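Local coordinates for OmpT protein (Vibrio cholerae serotype O1, PDB 6EHE) that probably acts as a diffusion porin, a beta barrel that lets small solutes and ions cross the outer membrane, here in a form engineered to lack loop L8, at residues A[82-87]-A[142-147]; A[102-107]-A[207-212]. All coordinates share one frame; numbering follows the deposited sequence.

Contact 1: residues A[82-87]-A[142-147]; sequences WTTSDD and LAELYV. With C8E ((hydroxyethyloxy)tri(ethyloxy)octane), chain E; C8E ((hydroxyethyloxy)tri(ethyloxy)octane), chain H.
S85 and E144 meet through two hydrogen bonds. S85 OG donates to E144 OE2 over a very short 2.5 Å. S85 N donates to E144 OE1 at 3.0 Å, with an N-H...O angle of 155°, and comes from above the carboxylate plane. S85 OG can reach OE2 because it lies between its backbone N and carbonyl carbon (chi1 46°). In turn, T83 OG1 donates to S85 OG. E144 OE2 is also hydrogen-bonded to Y190 OH on strand 178-199. A water accepts from T84 N and donates to E144 OE1 at 3.0 Å, so each carboxylate oxygen has two partners. The acid thus sits at the start of the short helix 84-88, whose N-cap is T83. The N-H groups there would probably favour its charged form. The helix belongs to the long loop between barrel strands 74-78 and 115-121, the L3 loop that folds into the channel in porins. E144 reaches it from the wall strand 141-151 with a chain extended beyond CG. Apolar contacts flank the acid: T83 CG2 meets L142 CD2 at 3.8 Å, and T84 CG2 lies 4.0 Å from Y146 CD1, oblique to the ring. Y146 OH sits 3.1 Å from S85 CB. On the barrel surface, L145 CB touches atom C8 of the chain E detergent, 3.4 Å away.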
loop_
_atom_site.group_PDB
_atom_site.type_symbol
_atom_site.label_atom_id
_atom_site.label_comp_id
_atom_site.label_asym_id
_atom_site.label_seq_id
_atom_site.Cartn_x
_atom_site.Cartn_y
_atom_site.Cartn_z
ATOM N N TRP A 82 0.170 8.203 -3.833
ATOM C CA TRP A 82 0.500 7.133 -2.905
ATOM C C TRP A 82 1.856 7.409 -2.273
ATOM O O TRP A 82 2.714 8.072 -2.861
ATOM C CB TRP A 82 0.527 5.788 -3.615
ATOM C CG TRP A 82 -0.708 5.515 -4.386
ATOM C CD1 TRP A 82 -0.863 5.540 -5.752
ATOM C CD2 TRP A 82 -1.984 5.186 -3.840
ATOM N NE1 TRP A 82 -2.167 5.228 -6.080
ATOM C CE2 TRP A 82 -2.871 5.008 -4.923
ATOM C CE3 TRP A 82 -2.461 5.017 -2.538
ATOM C CZ2 TRP A 82 -4.203 4.677 -4.740
ATOM C CZ3 TRP A 82 -3.796 4.681 -2.357
ATOM C CH2 TRP A 82 -4.651 4.526 -3.457
ATOM N N THR A 83 2.045 6.908 -1.057
ATOM C CA THR A 83 3.316 7.099 -0.389
ATOM C C THR A 83 4.408 6.281 -1.073
ATOM O O THR A 83 4.151 5.247 -1.687
ATOM C CB THR A 83 3.218 6.690 1.079
ATOM O OG1 THR A 83 2.918 5.292 1.151
ATOM C CG2 THR A 83 2.159 7.512 1.832
ATOM N N THR A 84 5.651 6.760 -0.952
ATOM C CA THR A 84 6.804 5.970 -1.359
ATOM C C THR A 84 6.761 4.596 -0.724
ATOM O O THR A 84 7.093 3.593 -1.369
ATOM C CB THR A 84 8.104 6.668 -0.951
ATOM O OG1 THR A 84 8.138 8.001 -1.474
ATOM C CG2 THR A 84 9.269 5.895 -1.476
ATOM N N SER A 85 6.374 4.529 0.558
ATOM C CA SER A 85 6.297 3.230 1.230
ATOM C C SER A 85 5.279 2.335 0.565
ATOM O O SER A 85 5.431 1.107 0.567
ATOM C CB SER A 85 5.949 3.405 2.711
ATOM O OG SER A 85 4.882 4.325 2.891
ATOM N N ASP A 86 4.251 2.926 -0.038
ATOM C CA ASP A 86 3.268 2.097 -0.721
ATOM C C ASP A 86 3.777 1.612 -2.076
ATOM O O ASP A 86 3.567 0.448 -2.434
ATOM C CB ASP A 86 1.961 2.872 -0.880
ATOM C CG ASP A 86 0.839 2.008 -1.409
ATOM O OD1 ASP A 86 0.417 1.063 -0.709
ATOM O OD2 ASP A 86 0.387 2.281 -2.534
ATOM N N ASP A 87 4.436 2.487 -2.844
ATOM C CA ASP A 87 5.111 2.051 -4.066
ATOM C C ASP A 87 6.072 0.912 -3.790
ATOM O O ASP A 87 6.092 -0.075 -4.519
ATOM C CB ASP A 87 5.875 3.214 -4.699
ATOM C CG ASP A 87 4.981 4.384 -5.048
ATOM O OD1 ASP A 87 3.736 4.188 -5.261
ATOM O OD2 ASP A 87 5.541 5.503 -5.105
ATOM N N LEU A 142 4.860 13.590 6.775
ATOM C CA LEU A 142 5.380 12.341 6.255
ATOM C C LEU A 142 6.806 12.538 5.785
ATOM O O LEU A 142 7.106 13.504 5.095
ATOM C CB LEU A 142 4.540 11.837 5.092
ATOM C CG LEU A 142 4.969 10.472 4.608
ATOM C CD1 LEU A 142 4.441 9.393 5.568
ATOM C CD2 LEU A 142 4.448 10.273 3.201
ATOM N N ALA A 143 7.663 11.590 6.098
ATOM C CA ALA A 143 9.015 11.647 5.574
ATOM C C ALA A 143 9.463 10.212 5.398
ATOM O O ALA A 143 9.376 9.428 6.346
ATOM C CB ALA A 143 9.969 12.405 6.516
ATOM N N GLU A 144 9.936 9.877 4.202
ATOM C CA GLU A 144 10.172 8.490 3.859
ATOM C C GLU A 144 11.403 8.387 2.967
ATOM O O GLU A 144 11.674 9.269 2.131
ATOM C CB GLU A 144 8.951 7.899 3.152
ATOM C CG GLU A 144 7.851 7.461 4.124
ATOM C CD GLU A 144 6.633 6.870 3.438
ATOM O OE1 GLU A 144 6.524 7.052 2.200
ATOM O OE2 GLU A 144 5.778 6.263 4.128
ATOM N N LEU A 145 12.131 7.283 3.144
ATOM C CA LEU A 145 13.349 7.005 2.402
ATOM C C LEU A 145 13.539 5.504 2.341
ATOM O O LEU A 145 13.536 4.862 3.394
ATOM C CB LEU A 145 14.575 7.647 3.073
ATOM C CG LEU A 145 15.911 7.170 2.482
ATOM C CD1 LEU A 145 15.989 7.623 1.031
ATOM C CD2 LEU A 145 17.085 7.707 3.257
ATOM N N TYR A 146 13.720 4.965 1.120
ATOM C CA TYR A 146 13.939 3.543 0.833
ATOM C C TYR A 146 15.053 3.405 -0.198
ATOM O O TYR A 146 15.229 4.265 -1.067
ATOM C CB TYR A 146 12.675 2.841 0.263
ATOM C CG TYR A 146 11.556 2.676 1.265
ATOM C CD1 TYR A 146 10.732 3.751 1.590
ATOM C CD2 TYR A 146 11.343 1.450 1.927
ATOM C CE1 TYR A 146 9.723 3.615 2.516
ATOM C CE2 TYR A 146 10.332 1.319 2.869
ATOM C CZ TYR A 146 9.539 2.412 3.155
ATOM O OH TYR A 146 8.538 2.322 4.091
ATOM N N VAL A 147 15.786 2.301 -0.123
ATOM C CA VAL A 147 16.825 1.984 -1.093
ATOM C C VAL A 147 16.684 0.528 -1.466
ATOM O O VAL A 147 16.285 -0.305 -0.646
ATOM C CB VAL A 147 18.247 2.232 -0.565
ATOM C CG1 VAL A 147 18.384 3.624 -0.071
ATOM C CG2 VAL A 147 18.561 1.264 0.556
HETATM C C1 C8E E . 12.428 14.700 -1.399
HETATM C C2 C8E E . 13.114 13.767 -0.390
HETATM C C3 C8E E . 12.991 14.244 1.061
HETATM C C4 C8E E . 12.817 13.054 2.016
HETATM C C5 C8E E . 13.446 13.238 3.400
HETATM C C6 C8E E . 13.154 11.971 4.196
HETATM C C7 C8E E . 14.331 11.515 5.062
HETATM C C8 C8E E . 14.154 10.060 5.490
HETATM O O9 C8E E . 14.044 9.904 6.892
HETATM C C10 C8E E . 12.729 10.104 7.367
HETATM C C11 C8E E . 12.612 9.514 8.771
HETATM O O12 C8E E . 12.786 10.517 9.748
HETATM C C6 C8E H . 6.846 3.551 -8.097
HETATM C C7 C8E H . 8.150 4.366 -8.127
HETATM C C8 C8E H . 8.649 4.706 -9.552
HETATM O O9 C8E H . 9.728 3.851 -9.931
HETATM C C10 C8E H . 9.249 2.610 -10.433
HETATM C C11 C8E H . 10.359 1.554 -10.554
HETATM O O12 C8E H . 11.486 1.878 -9.746
HETATM C C13 C8E H . 12.360 0.781 -9.513
HETATM C C14 C8E H . 11.606 -0.330 -8.786
HETATM O O15 C8E H . 11.893 -0.339 -7.400
HETATM C C16 C8E H . 11.162 -1.361 -6.730
HETATM C C17 C8E H . 10.242 -0.787 -5.641
HETATM O O18 C8E H . 9.175 -0.041 -6.201
HETATM C C19 C8E H . 8.283 -0.850 -6.956
HETATM C C20 C8E H . 7.366 0.073 -7.758
HETATM O O21 C8E H . 7.877 0.221 -9.073
HETATM O O HOH W 1 6.425 9.413 0.352
#

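Contact 2: residues A[102-107]-A[207-212]; sequences LRYGTL and TYYNAE. With C8E ((hydroxyethyloxy)tri(ethyloxy)octane), chain C.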
loop_
_atom_site.group_PDB
_atom_site.type_symbol
_atom_site.label_atom_id
_atom_site.label_comp_id
_atom_site.label_asym_id
_atom_site.label_seq_id
_atom_site.Cartn_x
_atom_site.Cartn_y
_atom_site.Cartn_z
ATOM N N LEU A 102 2.579 -5.188 6.568
ATOM C CA LEU A 102 3.178 -3.979 6.030
ATOM C C LEU A 102 2.602 -2.796 6.815
ATOM O O LEU A 102 1.439 -2.438 6.629
ATOM C CB LEU A 102 2.877 -3.920 4.536
ATOM C CG LEU A 102 3.817 -4.603 3.527
ATOM C CD1 LEU A 102 4.412 -5.864 3.977
ATOM C CD2 LEU A 102 3.083 -4.848 2.244
ATOM N N ARG A 103 3.406 -2.201 7.711
ATOM C CA ARG A 103 2.912 -1.291 8.744
ATOM C C ARG A 103 3.063 0.194 8.401
ATOM O O ARG A 103 2.794 1.050 9.256
ATOM C CB ARG A 103 3.609 -1.574 10.081
ATOM C CG ARG A 103 3.593 -3.061 10.582
ATOM C CD ARG A 103 2.161 -3.705 10.598
ATOM N NE ARG A 103 1.228 -3.055 11.517
ATOM C CZ ARG A 103 -0.067 -3.345 11.607
ATOM N NH1 ARG A 103 -0.595 -4.287 10.839
ATOM N NH2 ARG A 103 -0.835 -2.683 12.466
ATOM N N TYR A 104 3.464 0.532 7.175
ATOM C CA TYR A 104 3.667 1.941 6.845
ATOM C C TYR A 104 2.375 2.728 6.792
ATOM O O TYR A 104 2.423 3.967 6.838
ATOM C CB TYR A 104 4.357 2.087 5.488
ATOM C CG TYR A 104 3.532 1.520 4.360
ATOM C CD1 TYR A 104 2.560 2.285 3.712
ATOM C CD2 TYR A 104 3.719 0.213 3.949
ATOM C CE1 TYR A 104 1.800 1.737 2.710
ATOM C CE2 TYR A 104 2.964 -0.334 2.945
ATOM C CZ TYR A 104 2.015 0.424 2.318
ATOM O OH TYR A 104 1.274 -0.149 1.299
ATOM N N GLY A 105 1.236 2.062 6.620
ATOM C CA GLY A 105 0.012 2.769 6.303
ATOM C C GLY A 105 -0.961 2.988 7.442
ATOM O O GLY A 105 -2.072 3.468 7.186
ATOM N N THR A 106 -0.587 2.671 8.690
ATOM C CA THR A 106 -1.574 2.631 9.769
ATOM C C THR A 106 -2.340 3.942 9.880
ATOM O O THR A 106 -3.561 3.944 10.046
ATOM C CB THR A 106 -0.902 2.310 11.100
ATOM O OG1 THR A 106 0.081 1.288 10.893
ATOM C CG2 THR A 106 -1.949 1.818 12.099
ATOM N N LEU A 107 -1.649 5.065 9.773
ATOM C CA LEU A 107 -2.296 6.367 9.829
ATOM C C LEU A 107 -2.541 6.976 8.463
ATOM O O LEU A 107 -3.503 7.743 8.291
ATOM C CB LEU A 107 -1.435 7.354 10.615
ATOM C CG LEU A 107 -0.834 6.843 11.904
ATOM C CD1 LEU A 107 0.035 7.960 12.449
ATOM C CD2 LEU A 107 -1.941 6.462 12.888
ATOM N N THR A 207 9.343 -10.077 4.188
ATOM C CA THR A 207 9.454 -8.701 4.662
ATOM C C THR A 207 9.336 -8.664 6.184
ATOM O O THR A 207 8.407 -9.234 6.757
ATOM C CB THR A 207 8.398 -7.791 4.031
ATOM O OG1 THR A 207 8.604 -7.719 2.622
ATOM C CG2 THR A 207 8.481 -6.370 4.564
ATOM N N TYR A 208 10.297 -8.010 6.825
ATOM C CA TYR A 208 10.240 -7.678 8.237
ATOM C C TYR A 208 9.919 -6.204 8.324
ATOM O O TYR A 208 10.587 -5.390 7.673
ATOM C CB TYR A 208 11.577 -7.948 8.942
ATOM C CG TYR A 208 12.075 -9.386 8.867
ATOM C CD1 TYR A 208 11.632 -10.347 9.773
ATOM C CD2 TYR A 208 13.003 -9.776 7.910
ATOM C CE1 TYR A 208 12.096 -11.654 9.725
ATOM C CE2 TYR A 208 13.472 -11.091 7.845
ATOM C CZ TYR A 208 13.013 -12.021 8.753
ATOM O OH TYR A 208 13.456 -13.328 8.690
ATOM N N TYR A 209 8.895 -5.867 9.105
ATOM C CA TYR A 209 8.534 -4.489 9.386
ATOM C C TYR A 209 8.562 -4.262 10.886
ATOM O O TYR A 209 8.146 -5.121 11.656
ATOM C CB TYR A 209 7.119 -4.115 8.850
ATOM C CG TYR A 209 7.110 -3.162 7.678
ATOM C CD1 TYR A 209 7.083 -1.793 7.886
ATOM C CD2 TYR A 209 7.074 -3.619 6.375
ATOM C CE1 TYR A 209 7.083 -0.911 6.832
ATOM C CE2 TYR A 209 7.037 -2.742 5.320
ATOM C CZ TYR A 209 7.062 -1.381 5.558
ATOM O OH TYR A 209 7.044 -0.441 4.558
ATOM N N ASN A 210 9.019 -3.094 11.291
ATOM C CA ASN A 210 8.933 -2.668 12.669
ATOM C C ASN A 210 8.281 -1.311 12.666
ATOM O O ASN A 210 8.535 -0.510 11.766
ATOM C CB ASN A 210 10.303 -2.580 13.353
ATOM C CG ASN A 210 10.216 -1.958 14.757
ATOM O OD1 ASN A 210 10.693 -0.846 14.991
ATOM N ND2 ASN A 210 9.595 -2.681 15.694
ATOM N N ALA A 211 7.431 -1.063 13.659
ATOM C CA ALA A 211 6.794 0.241 13.775
ATOM C C ALA A 211 6.542 0.578 15.239
ATOM O O ALA A 211 6.498 -0.283 16.114
ATOM C CB ALA A 211 5.474 0.304 12.987
ATOM N N GLU A 212 6.342 1.854 15.478
ATOM C CA GLU A 212 6.070 2.371 16.795
ATOM C C GLU A 212 5.030 3.458 16.617
ATOM O O GLU A 212 5.226 4.395 15.835
ATOM C CB GLU A 212 7.334 2.927 17.461
ATOM C CG GLU A 212 7.101 3.332 18.913
ATOM C CD GLU A 212 8.204 4.191 19.464
ATOM O OE1 GLU A 212 8.356 5.342 19.001
ATOM O OE2 GLU A 212 8.918 3.692 20.353
HETATM C C11 C8E C . 15.260 -13.555 6.195
HETATM O O12 C8E C . 15.088 -12.429 5.356
HETATM C C13 C8E C . 15.175 -12.776 3.972
HETATM C C14 C8E C . 16.059 -11.776 3.231
HETATM O O15 C8E C . 16.232 -10.679 4.120
HETATM C C16 C8E C . 16.613 -9.459 3.503
HETATM C C17 C8E C . 17.701 -9.681 2.442
HETATM O O18 C8E C . 18.947 -10.060 2.996
HETATM C C19 C8E C . 19.460 -11.257 2.453
HETATM C C20 C8E C . 20.704 -10.936 1.618
HETATM O O21 C8E C . 21.807 -11.686 2.090
#
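Y209 turns one face of its ring to the backbone of L102 and R103. L102 CA makes a CH-pi contact, 4.3 Å from the centroid of the Y209 ring and 25° off the ring normal. R103 N lies 3.7 Å above the plane of the same ring, offset toward the rim. The chi1 of Y209, -110°, is off the staggered positions, and with it the ring lies flat against the L102-R103 backbone. L102 also crosses the ring obliquely with its side chain, its CG 4.1 Å from Y209 CE2. At right angles to T207, the same leucine brings CD1 up to the CG2 methyl. The aliphatic part of R103 packs against both Y209 and A211: its CG approaches Y209 CB, and its CB lies 3.9 Å from A211 CB. The chain then bends at chi2 and chi3 and carries the guanidinium away, its plane 79° from that of the ring. There NH2 forms a salt bridge with E224 and NH1 bonds to T100 O. A type I beta turn from R103 to T106 shapes this part of L3, the porin loop folded inside the barrel, where it lies against wall strand 202-215. Y104 lies obliquely to Y209, with CD2 3.4 Å from Y209 OH. T207, Y209 and A211 point toward the loop; Y208 and N210 point away from it. At the outward-pointing Y208, a detergent molecule meets the ring edge, its C11 in the ring plane and 3.1 Å from Y208 OH.

From the N terminus, the chain runs through the early barrel strands into the loop between strands 74-78 and 115-121, which supplies both 82-87 and 102-107. Contact 1 closes when strand 141-151 arrives, after strands 115-121 and 125-132. Contact 2 closes further along the chain, on strand 202-215, with strands 154-175 and 178-199 standing between the two wall positions. The segments alternate along the sequence, so the two closures cross. They tie two parts of one inward-folded loop to two antiparallel strands of the barrel wall. The centres of contact 1 and contact 2 lie about 12 Å apart. Probable hydrogen bonds join D86 OD1 to Y104 OH in the loop and Y146 OH to Y209 OH on the wall.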